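PDB 3OD1: ATP phosphoribosyltransferase regulatory subunit from Bacillus halodurans, which is probably required for the first step of histidine biosynthesis, working with the HisG subunit, and may allow feedback regulation of ATP phosphoribosyltransferase by histidine. Local coordinates for residues Y200-K205 / L217-L221. Numbering follows the deposited sequence.
Sequences YREHVK and LMNLL
L221 packs against two flat groups: CD1 sits over a face of the Y200 ring, 4.0 Å from its centroid in a CH-pi contact, while CD2, which also touches Y200 CD2, lies 3.6 Å from CZ of R201, over the middle of the guanidinium face. At the ring edge, near its plane, is L217 O, which accepts a 2.7 Å hydrogen bond from Y200 OH. The hydroxyl stands above the carbonyl plane, at a C=O...O angle of 121°. With CG anti to the backbone N (chi1 177°), the ring reaches across to this carbonyl. A phenylalanine in place of the tyrosine could still pack against L221 but would probably leave L217 O without this hydroxyl donor. M218, a selenomethionine bent at chi2 and chi3, crosses R201 at about a right angle, with SE 4.0 Å from R201 CG, and ends with CE against the aliphatic chain of K205. Deeper in, V204 CG1 meets L217 CB at 4.0 Å, and L188 of helix 182-193 touches Y200, V204 and L217. Helices 197-206 and 211-220 thus form an antiparallel helical hairpin in the mainly helical region between strands 162-167 and 265-268 of the class II synthetase-like core.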
loop_
_atom_site.group_PDB
_atom_site.type_symbol
_atom_site.label_atom_id
_atom_site.label_comp_id
_atom_site.label_asym_id
_atom_site.label_seq_id
_atom_site.Cartn_x
_atom_site.Cartn_y
_atom_site.Cartn_z
ATOM N N TYR B 200 9.171 -15.695 -37.382
ATOM C CA TYR B 200 10.308 -16.533 -37.032
ATOM C C TYR B 200 10.566 -17.604 -38.089
ATOM O O TYR B 200 11.708 -17.784 -38.525
ATOM C CB TYR B 200 10.067 -17.168 -35.664
ATOM C CG TYR B 200 11.128 -18.132 -35.186
ATOM C CD1 TYR B 200 12.063 -17.748 -34.231
ATOM C CD2 TYR B 200 11.171 -19.438 -35.657
ATOM C CE1 TYR B 200 13.019 -18.632 -33.772
ATOM C CE2 TYR B 200 12.125 -20.327 -35.208
ATOM C CZ TYR B 200 13.046 -19.918 -34.268
ATOM O OH TYR B 200 13.989 -20.809 -33.817
ATOM N N ARG B 201 9.517 -18.311 -38.505
ATOM C CA ARG B 201 9.660 -19.322 -39.556
ATOM C C ARG B 201 10.122 -18.685 -40.866
ATOM O O ARG B 201 10.996 -19.214 -41.547
ATOM C CB ARG B 201 8.351 -20.089 -39.785
ATOM C CG ARG B 201 7.900 -20.949 -38.618
ATOM C CD ARG B 201 6.497 -21.507 -38.870
ATOM N NE ARG B 201 5.795 -21.864 -37.636
ATOM C CZ ARG B 201 6.006 -22.989 -36.958
ATOM N NH1 ARG B 201 6.908 -23.865 -37.388
ATOM N NH2 ARG B 201 5.323 -23.236 -35.846
ATOM N N GLU B 202 9.530 -17.545 -41.207
ATOM C CA GLU B 202 9.866 -16.846 -42.439
ATOM C C GLU B 202 11.336 -16.433 -42.426
ATOM O O GLU B 202 12.039 -16.571 -43.425
ATOM C CB GLU B 202 8.973 -15.613 -42.611
ATOM C CG GLU B 202 8.840 -15.127 -44.048
ATOM C CD GLU B 202 7.912 -16.001 -44.882
ATOM O OE1 GLU B 202 8.175 -16.167 -46.095
ATOM O OE2 GLU B 202 6.918 -16.522 -44.326
ATOM N N HIS B 203 11.791 -15.934 -41.282
ATOM C CA HIS B 203 13.157 -15.454 -41.137
ATOM C C HIS B 203 14.176 -16.581 -41.249
ATOM O O HIS B 203 15.242 -16.414 -41.847
ATOM C CB HIS B 203 13.332 -14.734 -39.801
ATOM C CG HIS B 203 14.667 -14.080 -39.646
ATOM N ND1 HIS B 203 15.578 -14.462 -38.681
ATOM C CD2 HIS B 203 15.256 -13.079 -40.342
ATOM C CE1 HIS B 203 16.662 -13.716 -38.786
ATOM N NE2 HIS B 203 16.493 -12.869 -39.787
ATOM N N VAL B 204 13.847 -17.727 -40.666
ATOM C CA VAL B 204 14.749 -18.868 -40.677
ATOM C C VAL B 204 14.959 -19.372 -42.103
ATOM O O VAL B 204 16.071 -19.727 -42.491
ATOM C CB VAL B 204 14.223 -20.010 -39.780
ATOM C CG1 VAL B 204 15.127 -21.221 -39.870
ATOM C CG2 VAL B 204 14.116 -19.541 -38.338
ATOM N N LYS B 205 13.884 -19.393 -42.884
ATOM C CA LYS B 205 13.965 -19.851 -44.263
ATOM C C LYS B 205 14.712 -18.855 -45.148
ATOM O O LYS B 205 15.227 -19.223 -46.202
ATOM C CB LYS B 205 12.570 -20.142 -44.821
ATOM C CG LYS B 205 11.872 -21.293 -44.121
ATOM C CD LYS B 205 10.704 -21.825 -44.934
ATOM C CE LYS B 205 10.087 -23.048 -44.265
ATOM N NZ LYS B 205 9.087 -23.728 -45.136
ATOM N N LEU B 217 16.535 -24.958 -35.759
ATOM C CA LEU B 217 15.885 -23.709 -35.381
ATOM C C LEU B 217 14.368 -23.856 -35.429
ATOM O O LEU B 217 13.650 -23.355 -34.557
ATOM C CB LEU B 217 16.338 -22.565 -36.292
ATOM C CG LEU B 217 17.802 -22.146 -36.129
ATOM C CD1 LEU B 217 18.146 -20.984 -37.041
ATOM C CD2 LEU B 217 18.082 -21.784 -34.691
HETATM N N MSE B 218 13.898 -24.565 -36.449
HETATM C CA MSE B 218 12.475 -24.768 -36.682
HETATM C C MSE B 218 11.828 -25.607 -35.579
HETATM O O MSE B 218 10.730 -25.287 -35.090
HETATM C CB MSE B 218 12.273 -25.442 -38.045
HETATM C CG MSE B 218 11.090 -24.920 -38.827
HETATM SE SE MSE B 218 11.246 -23.018 -39.192
HETATM C CE MSE B 218 11.499 -23.093 -41.121
ATOM N N ASN B 219 12.517 -26.674 -35.182
ATOM C CA ASN B 219 11.983 -27.607 -34.194
ATOM C C ASN B 219 11.917 -27.040 -32.774
ATOM O O ASN B 219 11.213 -27.575 -31.918
ATOM C CB ASN B 219 12.752 -28.932 -34.225
ATOM C CG ASN B 219 12.350 -29.807 -35.403
ATOM O OD1 ASN B 219 11.167 -29.909 -35.737
ATOM N ND2 ASN B 219 13.332 -30.438 -36.039
ATOM N N LEU B 220 12.649 -25.956 -32.529
ATOM C CA LEU B 220 12.568 -25.251 -31.250
ATOM C C LEU B 220 11.125 -24.904 -30.940
ATOM O O LEU B 220 10.662 -25.106 -29.826
ATOM C CB LEU B 220 13.399 -23.970 -31.285
ATOM C CG LEU B 220 13.226 -23.006 -30.109
ATOM C CD1 LEU B 220 13.517 -23.704 -28.782
ATOM C CD2 LEU B 220 14.139 -21.811 -30.313
ATOM N N LEU B 221 10.419 -24.388 -31.943
ATOM C CA LEU B 221 9.025 -23.962 -31.800
ATOM C C LEU B 221 8.093 -25.084 -31.348
ATOM O O LEU B 221 7.018 -24.830 -30.806
ATOM C CB LEU B 221 8.521 -23.392 -33.121
ATOM C CG LEU B 221 8.473 -21.871 -33.256
ATOM C CD1 LEU B 221 9.617 -21.201 -32.508
ATOM C CD2 LEU B 221 8.462 -21.478 -34.728
#